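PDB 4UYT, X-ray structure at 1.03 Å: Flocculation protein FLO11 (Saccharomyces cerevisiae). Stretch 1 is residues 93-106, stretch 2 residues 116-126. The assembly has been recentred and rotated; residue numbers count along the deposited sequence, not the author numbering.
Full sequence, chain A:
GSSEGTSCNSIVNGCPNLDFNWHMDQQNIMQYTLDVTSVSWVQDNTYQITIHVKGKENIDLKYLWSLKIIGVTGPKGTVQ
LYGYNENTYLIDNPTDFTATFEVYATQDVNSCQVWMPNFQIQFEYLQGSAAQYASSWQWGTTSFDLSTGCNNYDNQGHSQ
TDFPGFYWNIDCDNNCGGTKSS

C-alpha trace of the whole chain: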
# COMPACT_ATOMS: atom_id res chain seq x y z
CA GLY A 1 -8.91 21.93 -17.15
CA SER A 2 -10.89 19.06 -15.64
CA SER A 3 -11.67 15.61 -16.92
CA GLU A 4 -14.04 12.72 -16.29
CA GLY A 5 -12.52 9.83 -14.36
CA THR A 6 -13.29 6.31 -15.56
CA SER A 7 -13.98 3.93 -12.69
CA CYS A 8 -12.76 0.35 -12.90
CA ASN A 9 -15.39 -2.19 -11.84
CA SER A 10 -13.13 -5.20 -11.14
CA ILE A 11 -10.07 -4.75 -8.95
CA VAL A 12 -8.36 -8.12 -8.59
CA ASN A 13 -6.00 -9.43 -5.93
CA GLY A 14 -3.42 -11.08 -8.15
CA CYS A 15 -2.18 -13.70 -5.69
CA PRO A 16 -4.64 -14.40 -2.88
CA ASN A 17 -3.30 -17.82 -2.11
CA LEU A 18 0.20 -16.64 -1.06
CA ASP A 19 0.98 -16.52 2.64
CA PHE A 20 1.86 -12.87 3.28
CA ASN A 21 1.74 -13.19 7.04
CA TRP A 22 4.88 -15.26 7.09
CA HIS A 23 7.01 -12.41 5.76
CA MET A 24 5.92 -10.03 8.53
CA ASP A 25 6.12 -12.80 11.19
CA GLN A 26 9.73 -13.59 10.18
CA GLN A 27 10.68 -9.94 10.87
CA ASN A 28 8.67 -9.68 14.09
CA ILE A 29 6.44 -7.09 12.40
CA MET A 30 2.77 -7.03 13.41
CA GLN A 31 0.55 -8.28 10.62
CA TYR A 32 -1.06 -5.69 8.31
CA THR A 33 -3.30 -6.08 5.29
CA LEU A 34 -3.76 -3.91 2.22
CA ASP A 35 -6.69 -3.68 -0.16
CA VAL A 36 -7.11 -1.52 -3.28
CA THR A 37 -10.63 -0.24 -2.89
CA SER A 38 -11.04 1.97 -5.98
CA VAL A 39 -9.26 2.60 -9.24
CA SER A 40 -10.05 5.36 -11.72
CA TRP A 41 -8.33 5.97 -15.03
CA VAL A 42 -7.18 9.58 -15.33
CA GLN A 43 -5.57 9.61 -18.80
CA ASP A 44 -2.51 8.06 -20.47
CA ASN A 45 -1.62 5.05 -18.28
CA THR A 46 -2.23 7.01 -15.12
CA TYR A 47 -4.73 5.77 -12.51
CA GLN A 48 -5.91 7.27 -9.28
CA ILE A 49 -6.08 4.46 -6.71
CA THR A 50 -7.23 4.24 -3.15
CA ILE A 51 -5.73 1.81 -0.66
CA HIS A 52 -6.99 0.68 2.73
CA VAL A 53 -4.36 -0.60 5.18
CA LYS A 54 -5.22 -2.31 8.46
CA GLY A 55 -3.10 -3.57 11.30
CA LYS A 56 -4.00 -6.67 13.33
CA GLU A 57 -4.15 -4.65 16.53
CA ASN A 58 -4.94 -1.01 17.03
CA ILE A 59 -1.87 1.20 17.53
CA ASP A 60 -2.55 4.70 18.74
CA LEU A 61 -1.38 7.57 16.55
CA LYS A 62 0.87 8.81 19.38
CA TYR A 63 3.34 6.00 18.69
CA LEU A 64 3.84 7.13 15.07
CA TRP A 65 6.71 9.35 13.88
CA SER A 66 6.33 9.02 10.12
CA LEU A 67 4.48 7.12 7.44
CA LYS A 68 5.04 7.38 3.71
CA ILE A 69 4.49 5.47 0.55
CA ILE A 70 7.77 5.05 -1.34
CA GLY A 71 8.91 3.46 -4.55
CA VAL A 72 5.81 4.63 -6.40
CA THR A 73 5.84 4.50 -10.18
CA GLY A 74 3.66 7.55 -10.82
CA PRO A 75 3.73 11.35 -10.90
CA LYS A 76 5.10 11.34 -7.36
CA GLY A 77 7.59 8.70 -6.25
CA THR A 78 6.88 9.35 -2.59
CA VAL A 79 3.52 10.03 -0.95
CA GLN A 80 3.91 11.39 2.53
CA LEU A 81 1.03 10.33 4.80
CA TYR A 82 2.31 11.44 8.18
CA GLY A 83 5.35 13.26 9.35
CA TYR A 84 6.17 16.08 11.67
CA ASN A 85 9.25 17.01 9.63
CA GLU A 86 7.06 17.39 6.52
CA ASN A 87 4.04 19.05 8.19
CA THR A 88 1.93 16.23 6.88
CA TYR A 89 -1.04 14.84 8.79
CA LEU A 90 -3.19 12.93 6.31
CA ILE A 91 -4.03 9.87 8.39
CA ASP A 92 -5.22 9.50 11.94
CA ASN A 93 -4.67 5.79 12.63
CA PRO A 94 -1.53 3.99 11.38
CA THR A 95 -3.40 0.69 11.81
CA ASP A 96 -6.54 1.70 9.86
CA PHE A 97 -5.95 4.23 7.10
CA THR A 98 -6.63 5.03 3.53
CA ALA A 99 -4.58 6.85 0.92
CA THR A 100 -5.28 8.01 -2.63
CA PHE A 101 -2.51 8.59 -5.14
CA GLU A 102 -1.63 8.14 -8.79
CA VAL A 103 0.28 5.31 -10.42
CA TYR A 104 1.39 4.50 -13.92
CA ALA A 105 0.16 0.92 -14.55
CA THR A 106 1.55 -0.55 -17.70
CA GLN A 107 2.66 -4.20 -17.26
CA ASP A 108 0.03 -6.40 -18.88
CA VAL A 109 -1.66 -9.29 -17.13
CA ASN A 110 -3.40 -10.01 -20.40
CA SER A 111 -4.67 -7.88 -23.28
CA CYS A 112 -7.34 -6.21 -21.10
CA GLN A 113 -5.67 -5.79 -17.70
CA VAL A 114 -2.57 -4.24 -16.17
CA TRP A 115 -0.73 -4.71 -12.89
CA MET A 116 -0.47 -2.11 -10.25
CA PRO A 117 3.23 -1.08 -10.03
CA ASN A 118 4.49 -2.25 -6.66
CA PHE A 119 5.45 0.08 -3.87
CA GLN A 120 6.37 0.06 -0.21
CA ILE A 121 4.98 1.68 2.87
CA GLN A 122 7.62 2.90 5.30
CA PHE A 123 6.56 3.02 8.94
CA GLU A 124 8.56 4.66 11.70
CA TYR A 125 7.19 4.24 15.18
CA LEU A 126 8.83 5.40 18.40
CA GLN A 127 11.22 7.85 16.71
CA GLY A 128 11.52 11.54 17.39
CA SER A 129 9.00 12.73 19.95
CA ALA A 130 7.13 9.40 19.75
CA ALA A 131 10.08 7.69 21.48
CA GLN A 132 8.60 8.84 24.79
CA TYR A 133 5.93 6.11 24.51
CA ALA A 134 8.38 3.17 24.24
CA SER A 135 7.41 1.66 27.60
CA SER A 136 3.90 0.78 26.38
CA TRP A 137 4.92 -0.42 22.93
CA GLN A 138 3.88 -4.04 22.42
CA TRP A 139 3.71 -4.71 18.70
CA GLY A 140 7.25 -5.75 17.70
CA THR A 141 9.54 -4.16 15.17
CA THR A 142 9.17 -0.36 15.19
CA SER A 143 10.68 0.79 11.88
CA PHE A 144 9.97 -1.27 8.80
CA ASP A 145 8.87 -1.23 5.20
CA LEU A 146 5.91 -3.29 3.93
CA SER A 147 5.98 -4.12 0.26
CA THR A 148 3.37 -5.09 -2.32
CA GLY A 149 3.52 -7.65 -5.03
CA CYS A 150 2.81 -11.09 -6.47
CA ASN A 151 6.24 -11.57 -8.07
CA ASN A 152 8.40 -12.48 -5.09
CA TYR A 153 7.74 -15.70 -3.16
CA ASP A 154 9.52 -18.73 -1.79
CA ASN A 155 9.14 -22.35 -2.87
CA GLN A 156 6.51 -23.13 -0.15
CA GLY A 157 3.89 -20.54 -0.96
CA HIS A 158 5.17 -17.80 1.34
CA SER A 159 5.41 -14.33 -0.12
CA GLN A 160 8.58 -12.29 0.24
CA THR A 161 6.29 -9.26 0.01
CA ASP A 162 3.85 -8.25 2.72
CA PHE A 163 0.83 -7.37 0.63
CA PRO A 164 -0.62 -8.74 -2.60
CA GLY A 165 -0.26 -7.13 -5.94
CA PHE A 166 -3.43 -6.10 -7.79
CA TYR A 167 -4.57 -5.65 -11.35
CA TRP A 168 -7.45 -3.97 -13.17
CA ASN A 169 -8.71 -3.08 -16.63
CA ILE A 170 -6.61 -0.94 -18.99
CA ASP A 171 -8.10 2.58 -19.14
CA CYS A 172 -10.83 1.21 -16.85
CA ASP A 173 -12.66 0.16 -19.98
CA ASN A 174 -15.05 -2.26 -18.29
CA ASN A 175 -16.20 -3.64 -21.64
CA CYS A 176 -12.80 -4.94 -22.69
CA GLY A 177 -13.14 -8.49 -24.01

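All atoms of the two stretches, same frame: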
# COMPACT_ATOMS: atom_id res chain seq x y z
N ASN A 93 -4.80 7.10 11.98
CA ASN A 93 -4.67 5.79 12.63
C ASN A 93 -3.73 4.97 11.76
O ASN A 93 -4.11 4.60 10.68
CB ASN A 93 -6.04 5.12 12.76
CG ASN A 93 -5.95 3.79 13.46
OD1 ASN A 93 -4.87 3.19 13.58
ND2 ASN A 93 -7.10 3.29 13.90
N PRO A 94 -2.49 4.70 12.22
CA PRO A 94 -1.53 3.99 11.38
C PRO A 94 -1.90 2.52 11.20
O PRO A 94 -1.25 1.84 10.42
CB PRO A 94 -0.21 4.15 12.15
CG PRO A 94 -0.65 4.25 13.57
CD PRO A 94 -1.94 5.02 13.55
N THR A 95 -2.91 2.04 11.94
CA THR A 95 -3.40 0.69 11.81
C THR A 95 -4.80 0.62 11.19
O THR A 95 -5.38 -0.46 11.14
CB THR A 95 -3.32 -0.07 13.16
OG1 THR A 95 -4.03 0.63 14.19
CG2 THR A 95 -1.88 -0.23 13.56
N ASP A 96 -5.31 1.73 10.66
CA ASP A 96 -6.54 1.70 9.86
C ASP A 96 -6.59 3.00 9.09
O ASP A 96 -7.07 4.02 9.59
CB ASP A 96 -7.80 1.51 10.72
CG ASP A 96 -9.01 1.16 9.89
OD1 ASP A 96 -9.01 1.48 8.69
OD2 ASP A 96 -9.94 0.55 10.44
N PHE A 97 -6.04 3.01 7.88
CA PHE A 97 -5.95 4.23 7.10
C PHE A 97 -6.19 3.96 5.65
O PHE A 97 -6.08 2.84 5.17
CB PHE A 97 -4.61 4.95 7.30
CG PHE A 97 -3.38 4.22 6.79
CD1 PHE A 97 -2.94 4.38 5.49
CD2 PHE A 97 -2.63 3.38 7.65
CE1 PHE A 97 -1.79 3.73 5.05
CE2 PHE A 97 -1.48 2.73 7.20
CZ PHE A 97 -1.07 2.92 5.90
N THR A 98 -6.52 5.03 4.96
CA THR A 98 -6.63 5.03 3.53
C THR A 98 -5.68 6.06 2.94
O THR A 98 -5.25 7.00 3.59
CB THR A 98 -8.07 5.33 3.05
OG1 THR A 98 -8.45 6.65 3.46
CG2 THR A 98 -9.03 4.32 3.58
N ALA A 99 -5.37 5.88 1.66
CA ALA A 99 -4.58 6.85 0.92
C ALA A 99 -5.00 6.77 -0.53
O ALA A 99 -5.30 5.69 -1.02
CB ALA A 99 -3.09 6.56 1.06
N THR A 100 -4.96 7.91 -1.20
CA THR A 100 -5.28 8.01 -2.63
C THR A 100 -4.12 8.68 -3.33
O THR A 100 -3.62 9.71 -2.89
CB THR A 100 -6.60 8.78 -2.83
OG1 THR A 100 -7.69 8.09 -2.19
CG2 THR A 100 -6.93 8.91 -4.29
N PHE A 101 -3.67 8.09 -4.43
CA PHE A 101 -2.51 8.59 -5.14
C PHE A 101 -2.54 8.02 -6.53
O PHE A 101 -3.34 7.15 -6.84
CB PHE A 101 -1.19 8.28 -4.43
CG PHE A 101 -0.95 6.81 -4.20
CD1 PHE A 101 -1.52 6.14 -3.11
CD2 PHE A 101 -0.12 6.09 -5.04
CE1 PHE A 101 -1.30 4.80 -2.91
CE2 PHE A 101 0.12 4.75 -4.81
CZ PHE A 101 -0.48 4.11 -3.75
N GLU A 102 -1.67 8.55 -7.40
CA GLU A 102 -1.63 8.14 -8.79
C GLU A 102 -0.45 7.20 -9.07
O GLU A 102 0.65 7.35 -8.54
CB GLU A 102 -1.59 9.35 -9.71
CG GLU A 102 -2.91 10.10 -9.72
CD GLU A 102 -2.86 11.36 -10.58
OE1 GLU A 102 -1.85 12.07 -10.61
OE2 GLU A 102 -3.86 11.67 -11.20
N VAL A 103 -0.72 6.25 -9.96
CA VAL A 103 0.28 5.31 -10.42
C VAL A 103 0.22 5.26 -11.94
O VAL A 103 -0.82 5.49 -12.54
CB VAL A 103 0.08 3.90 -9.84
CG1 VAL A 103 0.21 3.92 -8.33
CG2 VAL A 103 -1.25 3.29 -10.27
N TYR A 104 1.35 4.87 -12.53
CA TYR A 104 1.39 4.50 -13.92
C TYR A 104 1.39 2.97 -13.98
O TYR A 104 2.32 2.32 -13.48
CB TYR A 104 2.66 5.02 -14.60
CG TYR A 104 2.96 6.48 -14.44
CD1 TYR A 104 1.99 7.47 -14.56
CD2 TYR A 104 4.29 6.89 -14.21
CE1 TYR A 104 2.29 8.81 -14.45
CE2 TYR A 104 4.59 8.23 -14.08
CZ TYR A 104 3.61 9.19 -14.20
OH TYR A 104 3.96 10.50 -14.08
N ALA A 105 0.32 2.40 -14.51
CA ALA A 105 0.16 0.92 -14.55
C ALA A 105 0.23 0.49 -15.98
O ALA A 105 -0.65 0.85 -16.77
CB ALA A 105 -1.16 0.50 -13.91
N THR A 106 1.28 -0.23 -16.33
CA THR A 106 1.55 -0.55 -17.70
C THR A 106 1.89 -2.02 -17.97
O THR A 106 1.85 -2.39 -19.12
CB THR A 106 2.68 0.32 -18.28
OG1 THR A 106 3.85 0.03 -17.53
CG2 THR A 106 2.33 1.80 -18.21
N MET A 116 -0.95 -3.18 -11.08
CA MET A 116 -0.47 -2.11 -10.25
C MET A 116 1.07 -2.18 -10.15
O MET A 116 1.60 -3.25 -9.88
CB MET A 116 -1.04 -2.31 -8.86
CG MET A 116 -0.73 -1.22 -7.86
SD MET A 116 -1.43 -1.59 -6.25
CE MET A 116 -0.22 -2.75 -5.62
N PRO A 117 1.78 -1.06 -10.31
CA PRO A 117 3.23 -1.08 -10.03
C PRO A 117 3.41 -1.18 -8.53
O PRO A 117 2.70 -0.50 -7.78
CB PRO A 117 3.71 0.28 -10.59
CG PRO A 117 2.50 1.19 -10.45
CD PRO A 117 1.29 0.29 -10.67
N ASN A 118 4.34 -2.00 -8.08
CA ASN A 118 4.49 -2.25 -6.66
C ASN A 118 5.19 -1.09 -5.98
O ASN A 118 5.95 -0.32 -6.56
CB ASN A 118 5.18 -3.59 -6.45
CG ASN A 118 4.30 -4.74 -6.87
OD1 ASN A 118 4.73 -5.63 -7.66
ND2 ASN A 118 3.10 -4.75 -6.41
N PHE A 119 4.94 -1.00 -4.69
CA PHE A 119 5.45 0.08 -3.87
C PHE A 119 5.67 -0.47 -2.47
O PHE A 119 5.36 -1.62 -2.16
CB PHE A 119 4.50 1.31 -3.90
CG PHE A 119 3.08 0.99 -3.47
CD1 PHE A 119 2.74 0.96 -2.14
CD2 PHE A 119 2.10 0.72 -4.40
CE1 PHE A 119 1.44 0.65 -1.75
CE2 PHE A 119 0.80 0.42 -4.02
CZ PHE A 119 0.49 0.39 -2.68
N GLN A 120 6.20 0.39 -1.61
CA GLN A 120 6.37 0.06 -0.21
C GLN A 120 5.77 1.14 0.64
O GLN A 120 5.60 2.28 0.22
CB GLN A 120 7.85 -0.14 0.14
CG GLN A 120 8.56 -1.13 -0.76
CD GLN A 120 8.97 -0.50 -2.07
OE1 GLN A 120 9.57 0.57 -2.07
NE2 GLN A 120 8.64 -1.14 -3.19
N ILE A 121 5.44 0.75 1.87
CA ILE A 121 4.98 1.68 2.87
C ILE A 121 5.98 1.63 4.02
O ILE A 121 6.21 0.56 4.60
CB ILE A 121 3.54 1.38 3.33
CG1 ILE A 121 2.59 1.28 2.13
CG2 ILE A 121 3.10 2.45 4.31
CD1 ILE A 121 1.14 1.06 2.51
N GLN A 122 6.57 2.79 4.31
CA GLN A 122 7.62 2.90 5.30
C GLN A 122 7.00 3.46 6.56
O GLN A 122 6.51 4.60 6.59
CB GLN A 122 8.72 3.82 4.77
CG GLN A 122 9.89 4.07 5.70
CD GLN A 122 10.80 5.15 5.16
OE1 GLN A 122 11.30 5.06 4.05
NE2 GLN A 122 10.99 6.20 5.93
N PHE A 123 7.06 2.65 7.62
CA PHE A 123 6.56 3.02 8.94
C PHE A 123 7.75 3.32 9.85
O PHE A 123 8.72 2.56 9.90
CB PHE A 123 5.83 1.84 9.57
CG PHE A 123 4.50 1.48 8.95
CD1 PHE A 123 4.44 0.80 7.74
CD2 PHE A 123 3.31 1.75 9.61
CE1 PHE A 123 3.21 0.45 7.19
CE2 PHE A 123 2.09 1.36 9.09
CZ PHE A 123 2.04 0.70 7.89
N GLU A 124 7.63 4.40 10.61
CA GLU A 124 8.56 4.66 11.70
C GLU A 124 7.73 4.97 12.92
O GLU A 124 7.13 6.03 13.03
CB GLU A 124 9.49 5.85 11.39
CG GLU A 124 10.47 5.62 10.25
CD GLU A 124 11.37 6.82 9.97
OE1 GLU A 124 11.26 7.87 10.65
OE2 GLU A 124 12.19 6.72 9.04
N TYR A 125 7.77 4.04 13.87
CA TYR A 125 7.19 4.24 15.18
C TYR A 125 8.30 4.51 16.20
O TYR A 125 9.45 4.09 16.03
CB TYR A 125 6.44 2.99 15.62
CG TYR A 125 5.20 2.63 14.82
CD1 TYR A 125 3.97 3.19 15.14
CD2 TYR A 125 5.23 1.64 13.84
CE1 TYR A 125 2.80 2.83 14.47
CE2 TYR A 125 4.07 1.25 13.19
CZ TYR A 125 2.85 1.84 13.50
OH TYR A 125 1.66 1.47 12.90
N LEU A 126 7.94 5.22 17.25
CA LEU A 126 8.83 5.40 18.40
C LEU A 126 10.11 6.16 18.07
O LEU A 126 11.11 6.01 18.77
CB LEU A 126 9.21 4.06 19.06
CG LEU A 126 8.13 3.20 19.72
CD1 LEU A 126 8.79 2.13 20.57
CD2 LEU A 126 7.18 4.03 20.58

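How do the two backbones lie relative to each other? Stretch 1 leaves a type I turn from Asn93 to Asp96, closed by Asp96 N to Asn93 O at 3.1 Å, and runs as a strand from 96 to 104; stretch 2 is a strand from 120 to 125. They run in opposite directions, Pro94 lying nearest Phe123 with CA atoms 8.5 Å apart and Ala105 nearest Met116 with CA atoms 5.3 Å apart. No hydrogen bond crosses between them, and most of the close approaches are between side chains.

Which residues meet along the two stretches? Alternation largely decides it: Phe97, Phe101 and Val103 point toward stretch 2, while Thr98, Thr100 and Glu102 are out of its reach, as is Ala99, though it is in step with Phe97 and Phe101. Phe119, Ile121, Phe123 and Tyr125 answer from the other side, with Gln120, Gln122 and Glu124 between them out of reach.

How do the aromatic rings pack? Phe101 turns its edge to the face of Phe119, the planes at 89° and the centroids 5.4 Å apart, with Phe101 CZ 3.9 Å from Phe119 CE2. Phe97 also presents its edge, CE2 lying 4.1 Å from Phe123 CZ and CZ 4.5 Å from Ile121 CD1.

What closes the two ends? At one, Pro117 fits against Val103 and Ala105: its CG is 3.7 Å from Val103 CB and 3.2 Å from Tyr104 O, and its CD is 4.1 Å from Ala105 CB. At the other, Pro94 CG packs at the edge of the Tyr125 ring, 3.8 Å from Tyr125 CE1. The turn that holds Pro94 is braced by Asn93 OD1, which accepts from both Thr95 N and Thr95 OG1 at 2.8 Å. Pro94 O lies 3.6 Å from Phe123 CE2, at the ring edge, and is buried without a hydrogen-bonding partner.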